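Local coordinates for 6-phospho-beta-d glycosidase (Streptococcus pyogenes, PDB 5FOO), which probably hydrolyses 6-phospho-beta-glucosides, as a retaining glycoside hydrolase of family 1 built on a TIM barrel, at residues 125-130 with 178-183; 270-275 with 320-325; 375-380 with 386-391. The protein carries 1 engineered substitution. One frame throughout, in Å; residues are numbered along the deposited sequence.

Interaction 1 of 3, residues 125-130 with 178-183; sequences ALYQAY and FHYPAI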
loop_
_atom_site.group_PDB
_atom_site.type_symbol
_atom_site.label_atom_id
_atom_site.label_comp_id
_atom_site.label_asym_id
_atom_site.label_seq_id
_atom_site.Cartn_x
_atom_site.Cartn_y
_atom_site.Cartn_z
ATOM N N ALA A 125 -1.082 21.574 -0.968
ATOM C CA ALA A 125 -0.498 22.849 -0.535
ATOM C C ALA A 125 0.965 22.671 -0.110
ATOM O O ALA A 125 1.789 23.587 -0.292
ATOM C CB ALA A 125 -1.304 23.523 0.593
ATOM N N LEU A 126 1.301 21.497 0.435
ATOM C CA LEU A 126 2.698 21.195 0.827
ATOM C C LEU A 126 3.595 20.896 -0.345
ATOM O O LEU A 126 4.766 21.208 -0.291
ATOM C CB LEU A 126 2.776 20.077 1.867
ATOM C CG LEU A 126 2.009 20.385 3.164
ATOM C CD1 LEU A 126 2.144 19.200 4.162
ATOM C CD2 LEU A 126 2.400 21.773 3.748
ATOM N N TYR A 127 3.061 20.286 -1.400
ATOM C CA TYR A 127 3.796 20.198 -2.648
ATOM C C TYR A 127 4.100 21.588 -3.208
ATOM O O TYR A 127 5.248 21.899 -3.480
ATOM C CB TYR A 127 3.094 19.345 -3.712
ATOM C CG TYR A 127 3.973 19.322 -4.937
ATOM C CD1 TYR A 127 5.143 18.563 -4.954
ATOM C CD2 TYR A 127 3.675 20.125 -6.073
ATOM C CE1 TYR A 127 5.973 18.567 -6.065
ATOM C CE2 TYR A 127 4.509 20.132 -7.196
ATOM C CZ TYR A 127 5.647 19.368 -7.182
ATOM O OH TYR A 127 6.492 19.363 -8.242
ATOM N N GLN A 128 3.086 22.437 -3.314
ATOM C CA GLN A 128 3.254 23.802 -3.926
ATOM C C GLN A 128 4.190 24.646 -3.091
ATOM O O GLN A 128 5.136 25.208 -3.591
ATOM C CB GLN A 128 1.881 24.518 -4.114
ATOM C CG GLN A 128 1.008 23.901 -5.225
ATOM C CD GLN A 128 -0.455 24.387 -5.264
ATOM O OE1 GLN A 128 -1.020 24.844 -4.270
ATOM N NE2 GLN A 128 -1.090 24.179 -6.389
ATOM N N ALA A 129 3.993 24.678 -1.786
ATOM C CA ALA A 129 4.854 25.454 -0.929
ATOM C C ALA A 129 6.303 24.969 -0.782
ATOM O O ALA A 129 7.227 25.803 -0.643
ATOM C CB ALA A 129 4.221 25.619 0.445
ATOM N N TYR A 130 6.543 23.655 -0.768
ATOM C CA TYR A 130 7.876 23.179 -0.408
ATOM C C TYR A 130 8.484 22.082 -1.237
ATOM O O TYR A 130 9.531 21.633 -0.896
ATOM C CB TYR A 130 7.842 22.647 1.006
ATOM C CG TYR A 130 7.319 23.567 2.065
ATOM C CD1 TYR A 130 8.086 24.681 2.507
ATOM C CD2 TYR A 130 6.102 23.287 2.708
ATOM C CE1 TYR A 130 7.606 25.515 3.505
ATOM C CE2 TYR A 130 5.619 24.112 3.703
ATOM C CZ TYR A 130 6.376 25.219 4.092
ATOM O OH TYR A 130 5.879 25.998 5.086
ATOM N N PHE A 178 2.853 8.638 -13.039
ATOM C CA PHE A 178 1.489 8.170 -12.718
ATOM C C PHE A 178 0.899 8.692 -11.420
ATOM O O PHE A 178 -0.262 8.440 -11.125
ATOM C CB PHE A 178 1.387 6.637 -12.862
ATOM C CG PHE A 178 2.248 5.839 -11.898
ATOM C CD1 PHE A 178 1.772 5.521 -10.598
ATOM C CD2 PHE A 178 3.503 5.346 -12.288
ATOM C CE1 PHE A 178 2.555 4.739 -9.744
ATOM C CE2 PHE A 178 4.272 4.543 -11.435
ATOM C CZ PHE A 178 3.812 4.271 -10.158
ATOM N N HIS A 179 1.680 9.426 -10.667
ATOM C CA HIS A 179 1.141 10.366 -9.680
ATOM C C HIS A 179 1.580 11.770 -10.052
ATOM O O HIS A 179 2.694 11.981 -10.581
ATOM C CB HIS A 179 1.750 10.101 -8.264
ATOM C CG HIS A 179 1.407 8.759 -7.710
ATOM N ND1 HIS A 179 1.940 8.277 -6.528
ATOM C CD2 HIS A 179 0.546 7.806 -8.154
ATOM C CE1 HIS A 179 1.448 7.068 -6.285
ATOM N NE2 HIS A 179 0.616 6.744 -7.260
ATOM N N TYR A 180 0.759 12.708 -9.656
ATOM C CA TYR A 180 1.124 14.103 -9.642
ATOM C C TYR A 180 2.319 14.489 -8.759
ATOM O O TYR A 180 2.435 13.906 -7.675
ATOM C CB TYR A 180 -0.099 14.960 -9.198
ATOM C CG TYR A 180 0.118 16.460 -9.439
ATOM C CD1 TYR A 180 0.742 17.246 -8.496
ATOM C CD2 TYR A 180 -0.209 17.063 -10.691
ATOM C CE1 TYR A 180 0.991 18.612 -8.743
ATOM C CE2 TYR A 180 0.020 18.433 -10.942
ATOM C CZ TYR A 180 0.637 19.179 -9.973
ATOM O OH TYR A 180 0.900 20.490 -10.193
ATOM N N PRO A 181 3.382 15.062 -9.377
ATOM C CA PRO A 181 3.388 16.202 -10.275
ATOM C C PRO A 181 3.787 15.537 -11.596
ATOM O O PRO A 181 3.919 16.218 -12.578
ATOM C CB PRO A 181 4.493 17.137 -9.779
ATOM C CG PRO A 181 5.419 16.261 -9.021
ATOM C CD PRO A 181 4.519 15.170 -8.437
ATOM N N ALA A 182 3.954 14.209 -11.605
ATOM C CA ALA A 182 4.285 13.423 -12.771
ATOM C C ALA A 182 5.474 13.966 -13.551
ATOM O O ALA A 182 5.389 14.086 -14.747
ATOM C CB ALA A 182 3.075 13.348 -13.686
ATOM N N ILE A 183 6.559 14.258 -12.878
ATOM C CA ILE A 183 7.776 14.752 -13.501
ATOM C C ILE A 183 8.795 13.633 -13.496
ATOM O O ILE A 183 8.611 12.583 -12.851
ATOM C CB ILE A 183 8.363 16.042 -12.819
ATOM C CG1 ILE A 183 8.818 15.780 -11.388
ATOM C CG2 ILE A 183 7.355 17.190 -12.856
ATOM C CD1 ILE A 183 9.309 17.005 -10.644
#

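Interaction 2 of 3, residues 270-275 with 320-325; sequences KKDGVL and EWYYDP. With EDO (1,2-ethanediol), chain L; EDO (1,2-ethanediol), chain K.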
loop_
_atom_site.group_PDB
_atom_site.type_symbol
_atom_site.label_atom_id
_atom_site.label_comp_id
_atom_site.label_asym_id
_atom_site.label_seq_id
_atom_site.Cartn_x
_atom_site.Cartn_y
_atom_site.Cartn_z
ATOM N N LYS A 270 25.945 7.013 -5.382
ATOM C CA LYS A 270 27.093 7.926 -5.240
ATOM C C LYS A 270 27.927 7.992 -6.520
ATOM O O LYS A 270 28.263 9.062 -6.974
ATOM C CB LYS A 270 27.942 7.418 -4.115
ATOM C CG LYS A 270 29.032 8.288 -3.539
ATOM C CD LYS A 270 29.813 7.309 -2.623
ATOM C CE LYS A 270 30.614 7.938 -1.508
ATOM N NZ LYS A 270 31.493 8.975 -2.105
ATOM N N LYS A 271 28.201 6.842 -7.112
ATOM C CA LYS A 271 28.887 6.781 -8.370
ATOM C C LYS A 271 28.104 7.499 -9.445
ATOM O O LYS A 271 28.697 8.141 -10.298
ATOM C CB LYS A 271 29.143 5.338 -8.771
ATOM C CG LYS A 271 29.740 5.138 -10.159
ATOM C CD LYS A 271 29.790 3.657 -10.579
ATOM C CE LYS A 271 28.457 2.897 -10.633
ATOM N NZ LYS A 271 27.454 3.294 -11.665
ATOM N N ASP A 272 26.784 7.418 -9.408
ATOM C CA ASP A 272 25.999 8.028 -10.440
ATOM C C ASP A 272 25.706 9.470 -10.106
ATOM O O ASP A 272 24.909 10.068 -10.809
ATOM C CB ASP A 272 24.662 7.299 -10.703
ATOM C CG ASP A 272 24.843 5.902 -11.226
ATOM O OD1 ASP A 272 25.945 5.603 -11.655
ATOM O OD2 ASP A 272 23.878 5.102 -11.258
ATOM N N GLY A 273 26.244 10.009 -9.027
ATOM C CA GLY A 273 25.975 11.407 -8.689
ATOM C C GLY A 273 24.602 11.779 -8.155
ATOM O O GLY A 273 24.245 12.936 -8.232
ATOM N N VAL A 274 23.811 10.823 -7.650
ATOM C CA VAL A 274 22.450 11.117 -7.244
ATOM C C VAL A 274 22.120 10.746 -5.802
ATOM O O VAL A 274 20.955 10.811 -5.409
ATOM C CB VAL A 274 21.411 10.454 -8.208
ATOM C CG1 VAL A 274 21.509 11.085 -9.610
ATOM C CG2 VAL A 274 21.565 8.937 -8.264
ATOM N N LEU A 275 23.126 10.401 -5.017
ATOM C CA LEU A 275 22.931 10.068 -3.622
ATOM C C LEU A 275 22.217 11.200 -2.836
ATOM O O LEU A 275 22.489 12.387 -3.027
ATOM C CB LEU A 275 24.255 9.703 -2.952
ATOM C CG LEU A 275 24.187 9.174 -1.497
ATOM C CD1 LEU A 275 23.547 7.784 -1.422
ATOM C CD2 LEU A 275 25.575 9.157 -0.888
ATOM N N GLU A 320 16.079 2.030 -13.934
ATOM C CA GLU A 320 15.992 1.344 -15.228
ATOM C C GLU A 320 17.150 1.549 -16.202
ATOM O O GLU A 320 17.171 0.941 -17.296
ATOM C CB GLU A 320 14.638 1.621 -15.923
ATOM C CG GLU A 320 13.447 1.171 -15.071
ATOM C CD GLU A 320 12.162 0.885 -15.849
ATOM O OE1 GLU A 320 12.012 1.323 -17.000
ATOM O OE2 GLU A 320 11.261 0.236 -15.277
ATOM N N TRP A 321 18.140 2.316 -15.798
ATOM C CA TRP A 321 19.445 2.261 -16.435
ATOM C C TRP A 321 20.019 0.867 -16.335
ATOM O O TRP A 321 20.825 0.543 -17.149
ATOM C CB TRP A 321 20.492 3.145 -15.732
ATOM C CG TRP A 321 20.389 4.699 -15.897
ATOM C CD1 TRP A 321 19.361 5.407 -16.421
ATOM C CD2 TRP A 321 21.383 5.664 -15.489
ATOM N NE1 TRP A 321 19.659 6.763 -16.381
ATOM C CE2 TRP A 321 20.898 6.934 -15.823
ATOM C CE3 TRP A 321 22.648 5.558 -14.905
ATOM C CZ2 TRP A 321 21.632 8.118 -15.570
ATOM C CZ3 TRP A 321 23.366 6.722 -14.630
ATOM C CH2 TRP A 321 22.847 7.984 -14.949
ATOM N N TYR A 322 19.700 0.090 -15.285
ATOM C CA TYR A 322 20.354 -1.181 -15.045
ATOM C C TYR A 322 19.493 -2.409 -15.362
ATOM O O TYR A 322 19.961 -3.531 -15.163
ATOM C CB TYR A 322 20.869 -1.251 -13.597
ATOM C CG TYR A 322 21.852 -0.165 -13.303
ATOM C CD1 TYR A 322 23.116 -0.209 -13.828
ATOM C CD2 TYR A 322 21.465 0.986 -12.605
ATOM C CE1 TYR A 322 24.014 0.841 -13.633
ATOM C CE2 TYR A 322 22.355 2.029 -12.367
ATOM C CZ TYR A 322 23.633 1.967 -12.899
ATOM O OH TYR A 322 24.556 2.991 -12.675
ATOM N N TYR A 323 18.251 -2.222 -15.814
ATOM C CA TYR A 323 17.401 -3.359 -16.151
ATOM C C TYR A 323 16.222 -2.867 -16.966
ATOM O O TYR A 323 15.872 -1.740 -16.846
ATOM C CB TYR A 323 16.885 -4.080 -14.856
ATOM C CG TYR A 323 16.044 -3.213 -13.919
ATOM C CD1 TYR A 323 14.672 -3.081 -14.109
ATOM C CD2 TYR A 323 16.639 -2.478 -12.891
ATOM C CE1 TYR A 323 13.876 -2.227 -13.294
ATOM C CE2 TYR A 323 15.871 -1.622 -12.059
ATOM C CZ TYR A 323 14.490 -1.522 -12.256
ATOM O OH TYR A 323 13.753 -0.729 -11.448
ATOM N N ASP A 324 15.624 -3.767 -17.745
ATOM C CA ASP A 324 14.395 -3.576 -18.445
ATOM C C ASP A 324 13.385 -4.597 -17.911
ATOM O O ASP A 324 13.771 -5.677 -17.473
ATOM C CB ASP A 324 14.530 -3.928 -19.966
ATOM C CG ASP A 324 15.394 -2.942 -20.764
ATOM O OD1 ASP A 324 15.915 -1.962 -20.211
ATOM O OD2 ASP A 324 15.588 -3.200 -21.964
ATOM N N PRO A 325 12.096 -4.281 -18.014
ATOM C CA PRO A 325 11.055 -5.270 -17.787
ATOM C C PRO A 325 11.189 -6.419 -18.744
ATOM O O PRO A 325 11.543 -6.197 -19.886
ATOM C CB PRO A 325 9.767 -4.487 -18.094
ATOM C CG PRO A 325 10.098 -3.099 -17.761
ATOM C CD PRO A 325 11.556 -2.926 -18.139
HETATM C C1 EDO L . 13.332 -0.194 -19.510
HETATM O O1 EDO L . 12.756 0.042 -20.833
HETATM C C2 EDO L . 14.675 0.537 -19.329
HETATM O O2 EDO L . 15.781 -0.163 -18.665
HETATM C C1 EDO K . 18.213 1.700 -20.385
HETATM O O1 EDO K . 19.617 1.553 -20.026
HETATM C C2 EDO K . 17.710 3.103 -20.033
HETATM O O2 EDO K . 16.321 2.994 -19.680
#

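Interaction 3 of 3, residues 375-380 with 386-391; sequences DRYRDE and DDYRIQ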
loop_
_atom_site.group_PDB
_atom_site.type_symbol
_atom_site.label_atom_id
_atom_site.label_comp_id
_atom_site.label_asym_id
_atom_site.label_seq_id
_atom_site.Cartn_x
_atom_site.Cartn_y
_atom_site.Cartn_z
ATOM N N ASP A 375 -20.411 -6.854 -14.955
ATOM C CA ASP A 375 -21.803 -7.099 -15.397
ATOM C C ASP A 375 -21.988 -8.335 -16.155
ATOM O O ASP A 375 -22.951 -9.046 -15.975
ATOM C CB ASP A 375 -22.334 -5.997 -16.268
ATOM C CG ASP A 375 -23.351 -5.231 -15.565
ATOM O OD1 ASP A 375 -24.496 -5.742 -15.449
ATOM O OD2 ASP A 375 -22.975 -4.167 -15.057
ATOM N N ARG A 376 -21.034 -8.622 -16.993
ATOM C CA ARG A 376 -21.114 -9.809 -17.778
ATOM C C ARG A 376 -21.238 -11.087 -16.973
ATOM O O ARG A 376 -21.752 -12.019 -17.520
ATOM C CB ARG A 376 -19.925 -9.895 -18.742
ATOM C CG ARG A 376 -19.967 -8.853 -19.859
ATOM C CD ARG A 376 -18.977 -9.216 -20.960
ATOM N NE ARG A 376 -17.637 -9.286 -20.376
ATOM C CZ ARG A 376 -16.804 -8.253 -20.224
ATOM N NH1 ARG A 376 -17.111 -7.044 -20.675
ATOM N NH2 ARG A 376 -15.626 -8.444 -19.648
ATOM N N TYR A 377 -20.794 -11.132 -15.705
ATOM C CA TYR A 377 -20.809 -12.356 -14.912
ATOM C C TYR A 377 -21.943 -12.444 -13.904
ATOM O O TYR A 377 -21.956 -13.357 -13.077
ATOM C CB TYR A 377 -19.473 -12.588 -14.185
ATOM C CG TYR A 377 -18.240 -12.612 -15.065
ATOM C CD1 TYR A 377 -17.577 -11.422 -15.436
ATOM C CD2 TYR A 377 -17.711 -13.830 -15.517
ATOM C CE1 TYR A 377 -16.438 -11.449 -16.242
ATOM C CE2 TYR A 377 -16.566 -13.866 -16.323
ATOM C CZ TYR A 377 -15.933 -12.683 -16.680
ATOM O OH TYR A 377 -14.784 -12.761 -17.450
ATOM N N ARG A 378 -22.923 -11.563 -13.968
ATOM C CA ARG A 378 -24.049 -11.735 -13.046
ATOM C C ARG A 378 -24.865 -12.968 -13.459
ATOM O O ARG A 378 -25.016 -13.237 -14.629
ATOM C CB ARG A 378 -24.980 -10.524 -12.938
ATOM C CG ARG A 378 -24.414 -9.174 -13.274
ATOM C CD ARG A 378 -25.494 -8.108 -13.107
ATOM N NE ARG A 378 -25.489 -7.813 -11.722
ATOM C CZ ARG A 378 -24.770 -6.870 -11.126
ATOM N NH1 ARG A 378 -24.041 -5.994 -11.792
ATOM N NH2 ARG A 378 -24.838 -6.806 -9.824
ATOM N N ASP A 379 -25.358 -13.722 -12.491
ATOM C CA ASP A 379 -26.266 -14.839 -12.741
ATOM C C ASP A 379 -27.751 -14.389 -12.631
ATOM O O ASP A 379 -28.009 -13.183 -12.477
ATOM C CB ASP A 379 -25.953 -15.961 -11.745
ATOM C CG ASP A 379 -26.340 -15.605 -10.291
ATOM O OD1 ASP A 379 -26.901 -14.520 -9.981
ATOM O OD2 ASP A 379 -26.055 -16.435 -9.439
ATOM N N GLU A 380 -28.688 -15.370 -12.671
ATOM C CA GLU A 380 -30.160 -15.173 -12.532
ATOM C C GLU A 380 -30.484 -14.240 -11.382
ATOM O O GLU A 380 -31.335 -13.356 -11.520
ATOM C CB GLU A 380 -30.921 -16.511 -12.329
ATOM N N ASP A 386 -18.027 -14.145 -9.507
ATOM C CA ASP A 386 -16.609 -13.883 -9.769
ATOM C C ASP A 386 -15.752 -15.048 -9.397
ATOM O O ASP A 386 -14.883 -14.926 -8.503
ATOM C CB ASP A 386 -16.137 -12.593 -9.061
ATOM C CG ASP A 386 -16.407 -12.577 -7.542
ATOM O OD1 ASP A 386 -17.269 -13.329 -7.014
ATOM O OD2 ASP A 386 -15.794 -11.740 -6.867
ATOM N N ASP A 387 -15.952 -16.192 -10.060
ATOM C CA ASP A 387 -15.113 -17.367 -9.750
ATOM C C ASP A 387 -13.649 -17.192 -10.131
ATOM O O ASP A 387 -12.796 -17.810 -9.496
ATOM C CB ASP A 387 -15.692 -18.737 -10.145
ATOM C CG ASP A 387 -16.327 -18.748 -11.471
ATOM O OD1 ASP A 387 -15.721 -18.230 -12.444
ATOM O OD2 ASP A 387 -17.459 -19.290 -11.532
ATOM N N TYR A 388 -13.348 -16.364 -11.145
ATOM C CA TYR A 388 -11.969 -15.940 -11.389
ATOM C C TYR A 388 -11.312 -15.335 -10.111
ATOM O O TYR A 388 -10.153 -15.541 -9.870
ATOM C CB TYR A 388 -11.872 -14.944 -12.533
ATOM C CG TYR A 388 -12.853 -13.809 -12.410
ATOM C CD1 TYR A 388 -14.118 -13.901 -12.979
ATOM C CD2 TYR A 388 -12.510 -12.629 -11.764
ATOM C CE1 TYR A 388 -15.047 -12.858 -12.843
ATOM C CE2 TYR A 388 -13.413 -11.567 -11.652
ATOM C CZ TYR A 388 -14.680 -11.697 -12.196
ATOM O OH TYR A 388 -15.598 -10.714 -12.093
ATOM N N ARG A 389 -12.053 -14.562 -9.314
ATOM C CA ARG A 389 -11.475 -13.911 -8.107
ATOM C C ARG A 389 -11.261 -14.932 -6.952
ATOM O O ARG A 389 -10.220 -14.973 -6.298
ATOM C CB ARG A 389 -12.368 -12.756 -7.657
ATOM C CG ARG A 389 -11.806 -12.026 -6.446
ATOM C CD ARG A 389 -12.467 -10.697 -6.223
ATOM N NE ARG A 389 -12.151 -9.835 -7.336
ATOM C CZ ARG A 389 -13.010 -9.421 -8.263
ATOM N NH1 ARG A 389 -14.313 -9.767 -8.227
ATOM N NH2 ARG A 389 -12.534 -8.638 -9.262
ATOM N N ILE A 390 -12.262 -15.782 -6.736
ATOM C CA ILE A 390 -12.143 -16.955 -5.845
ATOM C C ILE A 390 -10.921 -17.791 -6.163
ATOM O O ILE A 390 -10.054 -18.016 -5.289
ATOM C CB ILE A 390 -13.396 -17.810 -5.905
ATOM C CG1 ILE A 390 -14.558 -16.994 -5.297
ATOM C CG2 ILE A 390 -13.180 -19.165 -5.194
ATOM C CD1 ILE A 390 -15.929 -17.662 -5.392
ATOM N N GLN A 391 -10.791 -18.179 -7.429
ATOM C CA GLN A 391 -9.644 -18.920 -7.844
ATOM C C GLN A 391 -8.334 -18.156 -7.574
ATOM O O GLN A 391 -7.374 -18.699 -6.977
ATOM C CB GLN A 391 -9.756 -19.236 -9.322
ATOM C CG GLN A 391 -8.642 -20.107 -9.846
ATOM C CD GLN A 391 -8.720 -21.493 -9.209
ATOM O OE1 GLN A 391 -9.831 -21.982 -8.874
ATOM N NE2 GLN A 391 -7.553 -22.121 -8.996
#

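Interaction 1 of 3, residues 125-130 with 178-183
Tyr127 meets Tyr180 and Pro181 at the surface of the family 1 TIM barrel, among the connections that follow its third and fourth strands, where the short helix 124-130 faces the loop that joins helix 166-174 to helix 186-208. No hydrogen bond crosses between the two segments; the contact is aromatic and aliphatic. The Tyr180 ring turns its edge to the face of Tyr127 in an offset edge-to-face pair, with the planes at 82° and the centroids 5.9 Å apart. Its leading atom, Tyr180 CE1, lies 4.1 Å from Tyr127 CD2. Pro181 takes the phenol end of the same ring: Tyr127 CZ is 3.6 Å from Pro181 CB, and CB and CG of the proline come up obliquely to the ring and its hydroxyl. Ile183 adds a looser touch, with its CD1 4.4 Å from Tyr127 OH.

Tyr127 spans the gap because its CG stands anti to the backbone N (chi1 -179°), which sends the ring off the helix toward the loop. Around this first shell, Leu30 and Tyr174 also pack on Tyr127, while Tyr33 and Trp34 of helix 30-37 make edge-to-face pairs with Tyr180. The loop is fastened to helix 166-174 by a bond from Ser173 OG to Tyr180 O, and it is turned on itself by a weak backbone bond of 2.8 Å from Ala182 N to His179 O.

Interaction 2 of 3, residues 270-275 with 320-325
Asp272 and Tyr322 form the tight part of this contact. The tyrosine hydroxyl donates to Asp272 OD2 over 2.6 Å and meets the syn lone pair of that oxygen. Carboxylate and phenol ring are nearly coplanar, 9° apart, and OD2 lies at the ring edge. The same oxygen also accepts a bond from Trp317 NE1, and two donors on one oxygen should limit the rotation of the carboxylate. Lys271 completes the polar cluster. Its chain leaves extended and then bends at chi3 and chi4, which brings NZ back to a salt bridge of 2.8 Å with Asp272 OD1; a weak bond of 3.1 Å runs from Lys271 NZ to Tyr322 OH. The ammonium group would be expected to stabilise the negative charge on Asp272.

Within the TIM-barrel fold, the pair joins the C-terminal end of helix 263-271 to the stretch that leads into strand 324-325. The helix ends in a Schellman motif, with Gly273 taking the positive phi and its N bonding to Lys270 O at 3.0 Å.

The Trp321 side is looser. The Trp321 and Asp272 side chains run alongside in opposite directions, with Trp321 CZ3 3.8 Å from Asp272 OD2 and the carboxylate and ring planes 46° apart. Lys271 is exposed to solvent, and beyond Trp321 a 1,2-ethanediol, probably from the crystallisation liquor, sits 3.3 Å from Trp321 O through its O1.

Interaction 3 of 3, residues 375-380 with 386-391
One face of the Tyr377 ring is met by Tyr388, whose CE1 stands 3.7 Å above the plane, over the ring centre. This is an edge-to-face pair with the planes at 58° and the centroids 4.9 Å apart, tilted well short of perpendicular. Since CE1 is centred, it is almost equally far from all six ring carbons, Tyr377 CD1 among them at 3.9 Å. The Tyr388 ring in turn has Asp386 CA over one of its faces, toward the rim, and Arg389 NH2 at its edge, in plane. Its CG sits between the backbone N and the carbonyl carbon (chi1 49°), a crowded position that folds the ring back over the start of its own helix. Tyr388 OH is hydrogen-bonded to Glu374, the residue before Asp375.

Glu374 also forms a salt bridge with Arg389 NH1, which ties the tyrosine and arginine together. The same NH1 binds Asp386 OD2 at 2.8 Å, in the guanidinium plane and on the anti lone pair, with an N-H...O angle of 151°. Asp386 holds the N-cap position, but its side chain makes no capping bond; its backbone O receives Arg389 N and Ile390 N.

The contact closes the last turn of the connection from barrel strand 362-367 to helix 387-405, and Asp386, Arg389 and Ile390 carry the helix start against helix 448-459 at Ser449.

In the fold
From the N terminus the three contacts follow in series; none nests within or crosses another. Interaction 1 closes a span of 47 residues through helix 136-153, the fourth barrel strand 159-161 and helix 166-174, tying helix 124-130 to the loop before helix 186-208. Interaction 2 closes 44 residues, including helix 280-288, the sixth barrel strand 293-297 and strand 302-305, and ties helix 263-271 to the stretch before strand 324-325. Interaction 3 closes five residues, joining the loop after the seventh barrel strand, 362-367, to the start of helix 387-405. Interactions 1 and 2 lie 23 Å apart, and interaction 3 lies 39 Å and 43 Å from them, between centres.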